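Local coordinates for protein Alpha/beta hydrolase (Paenibacillus sp. VTT E-133280, PDB 6TJ2) that probably hydrolyses methyl salicylate to salicylic acid, as an extracellular alpha/beta-hydrolase resembling tobacco salicylic acid binding protein 2, at residues A[135-146]-A[220-231]. Numbering follows the deposited sequence.
Sequences KRIVFFDAFAPL and YSLQIPKSYLYL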
loop_
_atom_site.group_PDB
_atom_site.type_symbol
_atom_site.label_atom_id
_atom_site.label_comp_id
_atom_site.label_asym_id
_atom_site.label_seq_id
_atom_site.Cartn_x
_atom_site.Cartn_y
_atom_site.Cartn_z
ATOM N N LYS A 135 3.634 -27.656 -9.456
ATOM C CA LYS A 135 2.685 -26.930 -10.324
ATOM C C LYS A 135 2.935 -25.411 -10.281
ATOM O O LYS A 135 2.843 -24.738 -11.313
ATOM C CB LYS A 135 1.255 -27.295 -9.917
ATOM C CG LYS A 135 0.127 -26.594 -10.673
ATOM C CD LYS A 135 -1.199 -26.679 -9.937
ATOM C CE LYS A 135 -2.236 -27.598 -10.509
ATOM N NZ LYS A 135 -2.397 -27.387 -11.972
ATOM N N ARG A 136 3.152 -24.866 -9.084
ATOM C CA ARG A 136 3.248 -23.407 -8.845
ATOM C C ARG A 136 3.935 -23.225 -7.499
ATOM O O ARG A 136 3.738 -24.059 -6.592
ATOM C CB ARG A 136 1.853 -22.771 -8.893
ATOM C CG ARG A 136 1.812 -21.270 -8.635
ATOM C CD ARG A 136 0.461 -20.635 -8.939
ATOM N NE ARG A 136 0.206 -20.497 -10.341
ATOM C CZ ARG A 136 0.507 -19.394 -11.082
ATOM N NH1 ARG A 136 1.061 -18.245 -10.634
ATOM N NH2 ARG A 136 0.224 -19.456 -12.375
ATOM N N ILE A 137 4.717 -22.174 -7.392
ATOM C CA ILE A 137 5.442 -21.825 -6.147
ATOM C C ILE A 137 4.831 -20.551 -5.596
ATOM O O ILE A 137 4.720 -19.543 -6.346
ATOM C CB ILE A 137 6.929 -21.688 -6.412
ATOM C CG1 ILE A 137 7.535 -22.927 -7.064
ATOM C CG2 ILE A 137 7.621 -21.325 -5.125
ATOM C CD1 ILE A 137 8.946 -22.666 -7.608
ATOM N N VAL A 138 4.385 -20.565 -4.352
ATOM C CA VAL A 138 3.697 -19.421 -3.727
ATOM C C VAL A 138 4.548 -18.934 -2.576
ATOM O O VAL A 138 4.799 -19.704 -1.631
ATOM C CB VAL A 138 2.267 -19.771 -3.280
ATOM C CG1 VAL A 138 1.621 -18.581 -2.595
ATOM C CG2 VAL A 138 1.445 -20.243 -4.468
ATOM N N PHE A 139 4.951 -17.701 -2.640
ATOM C CA PHE A 139 5.646 -17.012 -1.545
ATOM C C PHE A 139 4.625 -16.245 -0.742
ATOM O O PHE A 139 4.016 -15.306 -1.275
ATOM C CB PHE A 139 6.697 -16.058 -2.096
ATOM C CG PHE A 139 7.852 -16.761 -2.750
ATOM C CD1 PHE A 139 9.069 -16.870 -2.089
ATOM C CD2 PHE A 139 7.761 -17.315 -4.000
ATOM C CE1 PHE A 139 10.127 -17.544 -2.670
ATOM C CE2 PHE A 139 8.805 -17.993 -4.593
ATOM C CZ PHE A 139 9.980 -18.141 -3.894
ATOM N N PHE A 140 4.371 -16.586 0.489
ATOM C CA PHE A 140 3.387 -15.978 1.401
ATOM C C PHE A 140 4.125 -15.189 2.464
ATOM O O PHE A 140 4.694 -15.799 3.360
ATOM C CB PHE A 140 2.431 -17.030 1.948
ATOM C CG PHE A 140 1.598 -16.615 3.129
ATOM C CD1 PHE A 140 1.219 -17.536 4.101
ATOM C CD2 PHE A 140 1.166 -15.304 3.272
ATOM C CE1 PHE A 140 0.517 -17.115 5.219
ATOM C CE2 PHE A 140 0.496 -14.890 4.404
ATOM C CZ PHE A 140 0.160 -15.810 5.383
ATOM N N ASP A 141 4.248 -13.863 2.296
ATOM C CA ASP A 141 4.964 -13.022 3.274
ATOM C C ASP A 141 6.303 -13.715 3.549
ATOM O O ASP A 141 6.674 -13.950 4.714
ATOM C CB ASP A 141 4.152 -12.758 4.529
ATOM C CG ASP A 141 2.975 -11.852 4.283
ATOM O OD1 ASP A 141 2.845 -11.343 3.213
ATOM O OD2 ASP A 141 2.227 -11.584 5.252
ATOM N N ALA A 142 6.991 -14.003 2.455
ATOM C CA ALA A 142 8.180 -14.845 2.456
ATOM C C ALA A 142 9.373 -14.114 1.853
ATOM O O ALA A 142 9.246 -13.213 1.007
ATOM C CB ALA A 142 7.943 -16.166 1.753
ATOM N N PHE A 143 10.541 -14.520 2.288
ATOM C CA PHE A 143 11.801 -14.033 1.707
ATOM C C PHE A 143 12.054 -14.752 0.400
ATOM O O PHE A 143 11.736 -15.955 0.240
ATOM C CB PHE A 143 12.949 -14.272 2.690
ATOM C CG PHE A 143 12.735 -13.564 3.990
ATOM C CD1 PHE A 143 12.872 -12.183 4.032
ATOM C CD2 PHE A 143 12.314 -14.229 5.135
ATOM C CE1 PHE A 143 12.614 -11.500 5.223
ATOM C CE2 PHE A 143 12.018 -13.534 6.291
ATOM C CZ PHE A 143 12.220 -12.190 6.350
ATOM N N ALA A 144 12.658 -14.053 -0.546
ATOM C CA ALA A 144 13.110 -14.625 -1.825
ATOM C C ALA A 144 14.508 -14.108 -2.089
ATOM O O ALA A 144 14.674 -13.235 -2.946
ATOM C CB ALA A 144 12.104 -14.252 -2.894
ATOM N N PRO A 145 15.518 -14.562 -1.341
ATOM C CA PRO A 145 16.867 -14.073 -1.598
ATOM C C PRO A 145 17.222 -14.285 -3.071
ATOM O O PRO A 145 16.806 -15.239 -3.725
ATOM C CB PRO A 145 17.773 -14.918 -0.703
ATOM C CG PRO A 145 16.814 -15.376 0.382
ATOM C CD PRO A 145 15.459 -15.572 -0.264
ATOM N N LEU A 146 18.071 -13.374 -3.562
ATOM C CA LEU A 146 18.737 -13.608 -4.863
ATOM C C LEU A 146 19.902 -14.577 -4.668
ATOM O O LEU A 146 20.382 -14.752 -3.528
ATOM C CB LEU A 146 19.249 -12.258 -5.400
ATOM C CG LEU A 146 18.174 -11.192 -5.640
ATOM C CD1 LEU A 146 18.786 -9.873 -6.158
ATOM C CD2 LEU A 146 17.134 -11.679 -6.610
ATOM N N TYR A 220 16.355 -19.502 -10.176
ATOM C CA TYR A 220 16.110 -18.326 -11.052
ATOM C C TYR A 220 16.133 -18.713 -12.534
ATOM O O TYR A 220 15.671 -17.864 -13.299
ATOM C CB TYR A 220 17.069 -17.177 -10.728
ATOM C CG TYR A 220 16.650 -16.499 -9.443
ATOM C CD1 TYR A 220 15.482 -15.751 -9.408
ATOM C CD2 TYR A 220 17.305 -16.691 -8.270
ATOM C CE1 TYR A 220 15.058 -15.139 -8.235
ATOM C CE2 TYR A 220 16.883 -16.133 -7.076
ATOM C CZ TYR A 220 15.740 -15.348 -7.048
ATOM O OH TYR A 220 15.252 -14.778 -5.902
ATOM N N SER A 221 16.444 -19.947 -12.914
ATOM C CA SER A 221 16.293 -20.419 -14.315
ATOM C C SER A 221 14.993 -21.197 -14.504
ATOM O O SER A 221 14.618 -21.398 -15.656
ATOM C CB SER A 221 17.474 -21.274 -14.669
ATOM O OG SER A 221 17.346 -22.562 -14.072
ATOM N N LEU A 222 14.296 -21.577 -13.440
ATOM C CA LEU A 222 13.081 -22.429 -13.511
ATOM C C LEU A 222 11.949 -21.679 -14.199
ATOM O O LEU A 222 11.830 -20.474 -13.976
ATOM C CB LEU A 222 12.624 -22.816 -12.100
ATOM C CG LEU A 222 13.550 -23.749 -11.323
ATOM C CD1 LEU A 222 12.931 -24.136 -9.977
ATOM C CD2 LEU A 222 13.919 -24.974 -12.138
ATOM N N GLN A 223 11.148 -22.403 -14.989
ATOM C CA GLN A 223 10.002 -21.812 -15.735
ATOM C C GLN A 223 8.685 -21.985 -14.956
ATOM O O GLN A 223 7.589 -21.657 -15.468
ATOM C CB GLN A 223 10.018 -22.429 -17.140
ATOM C CG GLN A 223 11.222 -21.971 -17.942
ATOM C CD GLN A 223 11.191 -20.466 -18.058
ATOM O OE1 GLN A 223 11.970 -19.749 -17.435
ATOM N NE2 GLN A 223 10.234 -19.971 -18.820
ATOM N N ILE A 224 8.756 -22.369 -13.704
ATOM C CA ILE A 224 7.555 -22.720 -12.921
ATOM C C ILE A 224 6.843 -21.416 -12.536
ATOM O O ILE A 224 7.520 -20.471 -12.160
ATOM C CB ILE A 224 7.979 -23.535 -11.689
ATOM C CG1 ILE A 224 8.682 -24.828 -12.084
ATOM C CG2 ILE A 224 6.776 -23.809 -10.799
ATOM C CD1 ILE A 224 9.322 -25.530 -10.903
ATOM N N PRO A 225 5.528 -21.361 -12.677
ATOM C CA PRO A 225 4.808 -20.151 -12.318
ATOM C C PRO A 225 4.918 -19.830 -10.818
ATOM O O PRO A 225 5.050 -20.744 -9.981
ATOM C CB PRO A 225 3.346 -20.456 -12.638
ATOM C CG PRO A 225 3.308 -21.717 -13.424
ATOM C CD PRO A 225 4.643 -22.374 -13.230
ATOM N N LYS A 226 5.002 -18.547 -10.510
ATOM C CA LYS A 226 5.124 -18.051 -9.133
ATOM C C LYS A 226 3.993 -17.117 -8.792
ATOM O O LYS A 226 3.509 -16.365 -9.662
ATOM C CB LYS A 226 6.442 -17.305 -8.969
ATOM C CG LYS A 226 7.683 -18.188 -9.170
ATOM C CD LYS A 226 8.952 -17.425 -9.497
ATOM C CE LYS A 226 9.092 -17.262 -10.994
ATOM N NZ LYS A 226 9.707 -18.498 -11.544
ATOM N N SER A 227 3.643 -17.093 -7.516
ATOM C CA SER A 227 2.741 -16.107 -6.909
ATOM C C SER A 227 3.350 -15.546 -5.657
ATOM O O SER A 227 4.194 -16.219 -5.005
ATOM C CB SER A 227 1.403 -16.712 -6.566
ATOM O OG SER A 227 0.804 -17.293 -7.708
ATOM N N TYR A 228 2.924 -14.355 -5.300
ATOM C CA TYR A 228 3.283 -13.734 -4.024
ATOM C C TYR A 228 2.007 -13.310 -3.365
ATOM O O TYR A 228 1.243 -12.487 -3.926
ATOM C CB TYR A 228 4.243 -12.553 -4.192
ATOM C CG TYR A 228 5.013 -12.220 -2.931
ATOM C CD1 TYR A 228 4.425 -11.541 -1.872
ATOM C CD2 TYR A 228 6.337 -12.635 -2.764
ATOM C CE1 TYR A 228 5.078 -11.319 -0.686
ATOM C CE2 TYR A 228 7.008 -12.404 -1.567
ATOM C CZ TYR A 228 6.362 -11.797 -0.527
ATOM O OH TYR A 228 7.035 -11.598 0.663
ATOM N N LEU A 229 1.747 -13.859 -2.178
ATOM C CA LEU A 229 0.600 -13.542 -1.323
ATOM C C LEU A 229 1.091 -12.641 -0.198
ATOM O O LEU A 229 1.953 -13.052 0.568
ATOM C CB LEU A 229 -0.027 -14.867 -0.827
ATOM C CG LEU A 229 -1.151 -14.681 0.201
ATOM C CD1 LEU A 229 -2.291 -13.771 -0.265
ATOM C CD2 LEU A 229 -1.695 -16.046 0.658
ATOM N N TYR A 230 0.585 -11.410 -0.147
ATOM C CA TYR A 230 1.044 -10.365 0.761
ATOM C C TYR A 230 -0.058 -9.891 1.643
ATOM O O TYR A 230 -1.122 -9.521 1.102
ATOM C CB TYR A 230 1.607 -9.200 -0.057
ATOM C CG TYR A 230 2.070 -8.028 0.758
ATOM C CD1 TYR A 230 1.520 -6.793 0.526
ATOM C CD2 TYR A 230 3.013 -8.155 1.767
ATOM C CE1 TYR A 230 1.971 -5.682 1.203
ATOM C CE2 TYR A 230 3.407 -7.052 2.507
ATOM C CZ TYR A 230 2.896 -5.823 2.209
ATOM O OH TYR A 230 3.379 -4.739 2.949
ATOM N N LEU A 231 0.162 -9.842 2.935
ATOM C CA LEU A 231 -0.762 -9.231 3.889
ATOM C C LEU A 231 -0.232 -7.859 4.298
ATOM O O LEU A 231 0.922 -7.724 4.670
ATOM C CB LEU A 231 -1.001 -10.111 5.108
ATOM C CG LEU A 231 -1.392 -11.555 4.829
ATOM C CD1 LEU A 231 -1.601 -12.312 6.134
ATOM C CD2 LEU A 231 -2.667 -11.628 3.982
#
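Adjacent parallel strands of the central alpha/beta-hydrolase sheet meet here, 136-139 and 226-231, their axes 24° apart. Four bridges run from Ile137-Lys226 to Phe140-Leu229; the straightest of the backbone bonds goes from Phe139 N to Ser227 O (2.9 Å, 172° at the hydrogen). At Phe140 and Asp141 the first chain turns a corner; Asp141 N still bonds Leu229 O, but the next bond falls to its side chain, where the syn lone pair of OD1 receives Leu231 N at 3.1 Å. In Tyr228 a chi1 of -159°, which puts CG nearly trans to the backbone N, swings the ring across Phe139 toward the turn: Phe139 O lies 3.6 Å from the ring plane, over one face and toward the rim, CD2 meets Phe139 CB, and OH donates to Ala142 O at 2.8 Å. A phenylalanine here would probably leave Ala142 O without this donor and the turn less firmly fixed. Tyr220 OH bonds Pro145 O at 2.7 Å from above the carbonyl plane; Gln124 also bonds this oxygen. At the opposite end Arg136 NH1 donates to Ser227 OG (3.1 Å), with Pro225 CB over one guanidinium face. NH1 also salt-bridges Asp184 of a second subunit, and Ser227 OG bonds Ala282 O. Backbone pairing thus passes into side-chain bonds that hold the chain leaving strand 136-139, while the Arg136 guanidinium ties Ser227 to the neighbouring subunit.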